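Local coordinates for kinesin-like protein (Caenorhabditis elegans, PDB 5X3E) that probably works as a kinesin-6 motor, using the ATPase cycle of a P-loop motor domain to act on microtubules, at residues D147-F150 / N151-N155; T100-D103 / L104-L108. All blocks are in the same frame, centred on the assembly; numbering follows the deposited sequence.

Contact 1: residues D147-F150 / N151-N155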
loop_
_atom_site.group_PDB
_atom_site.type_symbol
_atom_site.label_atom_id
_atom_site.label_comp_id
_atom_site.label_asym_id
_atom_site.label_seq_id
_atom_site.Cartn_x
_atom_site.Cartn_y
_atom_site.Cartn_z
ATOM N N ASP A 147 -2.531 -1.944 13.112
ATOM C CA ASP A 147 -3.187 -2.335 14.359
ATOM C C ASP A 147 -3.974 -3.625 14.183
ATOM O O ASP A 147 -3.786 -4.591 14.931
ATOM C CB ASP A 147 -4.118 -1.216 14.834
ATOM C CG ASP A 147 -3.377 -0.061 15.469
ATOM O OD1 ASP A 147 -2.301 -0.291 16.062
ATOM O OD2 ASP A 147 -3.882 1.080 15.381
ATOM N N VAL A 148 -4.862 -3.656 13.190
ATOM C CA VAL A 148 -5.765 -4.787 13.020
ATOM C C VAL A 148 -4.996 -6.053 12.657
ATOM O O VAL A 148 -5.334 -7.149 13.126
ATOM C CB VAL A 148 -6.838 -4.438 11.976
ATOM C CG1 VAL A 148 -7.629 -5.664 11.598
ATOM C CG2 VAL A 148 -7.754 -3.359 12.533
ATOM N N ILE A 149 -3.973 -5.933 11.801
ATOM C CA ILE A 149 -3.138 -7.088 11.470
ATOM C C ILE A 149 -2.560 -7.701 12.739
ATOM O O ILE A 149 -2.726 -8.897 13.006
ATOM C CB ILE A 149 -2.026 -6.701 10.475
ATOM C CG1 ILE A 149 -2.600 -6.494 9.071
ATOM C CG2 ILE A 149 -0.926 -7.765 10.432
ATOM C CD1 ILE A 149 -1.638 -5.799 8.134
ATOM N N PHE A 150 -1.879 -6.887 13.549
ATOM C CA PHE A 150 -1.262 -7.417 14.760
ATOM C C PHE A 150 -2.298 -7.889 15.769
ATOM O O PHE A 150 -2.014 -8.793 16.561
ATOM C CB PHE A 150 -0.343 -6.369 15.380
ATOM C CG PHE A 150 0.990 -6.283 14.713
ATOM C CD1 PHE A 150 2.017 -7.134 15.086
ATOM C CD2 PHE A 150 1.214 -5.376 13.697
ATOM C CE1 PHE A 150 3.244 -7.068 14.470
ATOM C CE2 PHE A 150 2.441 -5.304 13.073
ATOM C CZ PHE A 150 3.459 -6.151 13.462
ATOM N N ASN A 151 -3.495 -7.296 15.759
ATOM C CA ASN A 151 -4.576 -7.802 16.600
ATOM C C ASN A 151 -5.068 -9.166 16.134
ATOM O O ASN A 151 -5.474 -9.992 16.959
ATOM C CB ASN A 151 -5.744 -6.815 16.617
ATOM C CG ASN A 151 -5.381 -5.502 17.266
ATOM O OD1 ASN A 151 -4.378 -5.405 17.973
ATOM N ND2 ASN A 151 -6.202 -4.480 17.036
ATOM N N SER A 152 -5.036 -9.427 14.826
ATOM C CA SER A 152 -5.726 -10.573 14.251
ATOM C C SER A 152 -4.843 -11.795 14.022
ATOM O O SER A 152 -5.384 -12.889 13.819
ATOM C CB SER A 152 -6.374 -10.176 12.923
ATOM O OG SER A 152 -7.235 -9.068 13.097
ATOM N N ILE A 153 -3.513 -11.657 14.051
ATOM C CA ILE A 153 -2.640 -12.807 13.837
ATOM C C ILE A 153 -2.372 -13.483 15.172
ATOM O O ILE A 153 -2.439 -12.863 16.238
ATOM C CB ILE A 153 -1.318 -12.412 13.142
ATOM C CG1 ILE A 153 -0.468 -11.522 14.048
ATOM C CG2 ILE A 153 -1.583 -11.752 11.798
ATOM C CD1 ILE A 153 0.745 -10.948 13.355
ATOM N N ASN A 154 -2.089 -14.781 15.110
ATOM C CA ASN A 154 -1.657 -15.563 16.256
ATOM C C ASN A 154 -0.334 -16.234 15.923
ATOM O O ASN A 154 0.134 -16.204 14.782
ATOM C CB ASN A 154 -2.704 -16.616 16.647
ATOM C CG ASN A 154 -4.077 -16.017 16.853
ATOM O OD1 ASN A 154 -4.230 -15.019 17.559
ATOM N ND2 ASN A 154 -5.087 -16.615 16.226
ATOM N N ASN A 155 0.276 -16.831 16.945
ATOM C CA ASN A 155 1.531 -17.569 16.788
ATOM C C ASN A 155 2.614 -16.687 16.172
ATOM O O ASN A 155 3.419 -17.138 15.355
ATOM C CB ASN A 155 1.331 -18.832 15.951
ATOM C CG ASN A 155 0.352 -19.802 16.580
ATOM O OD1 ASN A 155 0.065 -19.725 17.774
ATOM N ND2 ASN A 155 -0.151 -20.736 15.779
#
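The carbonyl oxygen of I149 is gripped by two backbone amides as helix 141-152 comes to its end. The N of I153 reaches I149 O at 3.1 Å, almost in line with the carbonyl bond (C=O...N 169°), whereas the N of S152 approaches the same oxygen from above the carbonyl plane. One residue earlier, V148 O takes the hydroxyl of S152 as a donor, OG to O 2.7 Å, and only a weak bond from the S152 amide. With OG beside its own backbone N (chi1 -56°), the serine side chain folds back along the helix to this oxygen, and the hydroxyl also bonds to the backbone N of L206. N151 N still makes a regular helical bond to D147 O at 2.8 Å, while its side chain, with CG beside the backbone N (chi1 -65°), bonds the carbonyls of E202 and I204 through ND2. Replacing the asparagine by an alanine removes this amide and would probably leave the two carbonyls without their shared donor and the 202-206 loop less firmly tied to the helix end. D147 holds the same loop through OD2 and E202 N, while its OD1 forms a hydrogen bond with S267 OG and a salt bridge with R199. Among the apolar groups, I153 CG2 packs on I149 CG2 at 4.3 Å, and I153 CD1 meets the F150 ring obliquely near CD1, beside V217 of the central sheet. I153 is the first residue to leave helical geometry, and the mixture of i-to-i+3 and i-to-i+4 bonds in the last turn is typical of the C-terminal end of an α-helix, here one packed on the kinesin motor sheet.

Contact 2: residues T100-D103 / L104-L108; sequences TSVD and LILNL
Helix 93-109, which leads into the strand before the probable P-loop of the motor domain, runs through this contact. Three consecutive i-to-i+4 bonds join its turns: I105 N to S101 O (3.0 Å), L106 N to V102 O (2.9 Å) and N107 N to D103 O (3.0 Å). Between side chains, V102 and L106 lie alongside each other and point the same way, CG1 of the valine touching CD1 of the leucine at 4.2 Å; both also pack on L206. The D103 side chain likewise runs beside that of L104 in the same direction: CG sits between the backbone N and the carbonyl carbon (chi1 65°), which brings OD2 to 3.6 Å from CD2 of L104. Its other oxygen, OD1, forms a salt bridge with R406, whose guanidinium also bonds T100 O, so one arginine fastens the helix to strand 404-411 at two points. L104 lays CD1 against T100 O at 3.6 Å and reaches L116 of strand 114-119. I105, its CG1 3.4 Å from S101 O, packs its side chain against V148 of helix 141-152. Such a helix, packed on parallel strands of a central sheet, is characteristic of the P-loop NTPase fold.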
loop_
_atom_site.group_PDB
_atom_site.type_symbol
_atom_site.label_atom_id
_atom_site.label_comp_id
_atom_site.label_asym_id
_atom_site.label_seq_id
_atom_site.Cartn_x
_atom_site.Cartn_y
_atom_site.Cartn_z
ATOM N N THR A 100 -12.573 0.005 3.133
ATOM C CA THR A 100 -11.425 0.058 2.243
ATOM C C THR A 100 -10.364 -0.994 2.543
ATOM O O THR A 100 -9.707 -1.470 1.612
ATOM C CB THR A 100 -10.812 1.471 2.305
ATOM O OG1 THR A 100 -11.605 2.366 1.516
ATOM C CG2 THR A 100 -9.425 1.516 1.810
ATOM N N SER A 101 -10.209 -1.410 3.806
ATOM C CA SER A 101 -9.060 -2.211 4.209
ATOM C C SER A 101 -9.385 -3.551 4.863
ATOM O O SER A 101 -8.529 -4.442 4.834
ATOM C CB SER A 101 -8.180 -1.413 5.179
ATOM O OG SER A 101 -7.874 -0.142 4.645
ATOM N N VAL A 102 -10.576 -3.728 5.440
ATOM C CA VAL A 102 -10.831 -4.930 6.234
ATOM C C VAL A 102 -10.800 -6.171 5.350
ATOM O O VAL A 102 -10.258 -7.214 5.739
ATOM C CB VAL A 102 -12.161 -4.800 7.007
ATOM C CG1 VAL A 102 -12.665 -6.162 7.466
ATOM C CG2 VAL A 102 -11.978 -3.893 8.210
ATOM N N ASP A 103 -11.356 -6.080 4.139
ATOM C CA ASP A 103 -11.337 -7.238 3.247
ATOM C C ASP A 103 -9.934 -7.520 2.716
ATOM O O ASP A 103 -9.624 -8.664 2.367
ATOM C CB ASP A 103 -12.326 -7.043 2.092
ATOM C CG ASP A 103 -11.947 -5.891 1.173
ATOM O OD1 ASP A 103 -12.373 -5.903 -0.001
ATOM O OD2 ASP A 103 -11.212 -4.981 1.617
ATOM N N LEU A 104 -9.076 -6.500 2.641
ATOM C CA LEU A 104 -7.689 -6.748 2.257
ATOM C C LEU A 104 -6.937 -7.458 3.372
ATOM O O LEU A 104 -6.118 -8.346 3.108
ATOM C CB LEU A 104 -6.989 -5.437 1.892
ATOM C CG LEU A 104 -7.713 -4.538 0.888
ATOM C CD1 LEU A 104 -6.833 -3.364 0.471
ATOM C CD2 LEU A 104 -8.196 -5.339 -0.317
ATOM N N ILE A 105 -7.195 -7.078 4.627
ATOM C CA ILE A 105 -6.564 -7.777 5.742
ATOM C C ILE A 105 -7.064 -9.212 5.823
ATOM O O ILE A 105 -6.289 -10.140 6.077
ATOM C CB ILE A 105 -6.802 -7.028 7.060
ATOM C CG1 ILE A 105 -6.214 -5.614 6.990
ATOM C CG2 ILE A 105 -6.196 -7.816 8.204
ATOM C CD1 ILE A 105 -6.635 -4.729 8.160
ATOM N N LEU A 106 -8.364 -9.420 5.597
ATOM C CA LEU A 106 -8.876 -10.783 5.534
ATOM C C LEU A 106 -8.179 -11.570 4.429
ATOM O O LEU A 106 -7.885 -12.761 4.595
ATOM C CB LEU A 106 -10.391 -10.768 5.328
ATOM C CG LEU A 106 -11.209 -10.229 6.505
ATOM C CD1 LEU A 106 -12.683 -10.108 6.137
ATOM C CD2 LEU A 106 -11.025 -11.102 7.738
ATOM N N ASN A 107 -7.912 -10.921 3.292
ATOM C CA ASN A 107 -7.106 -11.550 2.250
ATOM C C ASN A 107 -5.732 -11.942 2.779
ATOM O O ASN A 107 -5.280 -13.078 2.591
ATOM C CB ASN A 107 -6.967 -10.609 1.053
ATOM C CG ASN A 107 -7.961 -10.911 -0.043
ATOM O OD1 ASN A 107 -8.347 -12.062 -0.248
ATOM N ND2 ASN A 107 -8.382 -9.878 -0.759
ATOM N N LEU A 108 -5.061 -11.009 3.466
ATOM C CA LEU A 108 -3.725 -11.274 3.995
ATOM C C LEU A 108 -3.713 -12.504 4.896
ATOM O O LEU A 108 -2.797 -13.331 4.816
ATOM C CB LEU A 108 -3.219 -10.052 4.760
ATOM C CG LEU A 108 -1.788 -10.103 5.301
ATOM C CD1 LEU A 108 -0.802 -9.934 4.169
ATOM C CD2 LEU A 108 -1.574 -9.033 6.359
#

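Overall arrangement
From the N terminus, the chain first forms contact 2 in the C-terminal half of helix 93-109, then passes through strand 114-119, the probable P-loop and helix 126-130 before reaching contact 1 at the end of helix 141-152. Each contact closes only a turn or so of its own helix, and the two follow in series, neither nested nor crossed. In space their centres lie about 12 Å apart and the helices pack together: V148 CG1 meets I105 CD1 at 3.7 Å, and I149 CD1 meets L108 CD2 at 3.7 Å. Contact 2 looks onto strands 114-119 and 404-411, contact 1 onto 213-225 and 296-307, while L206 touches both.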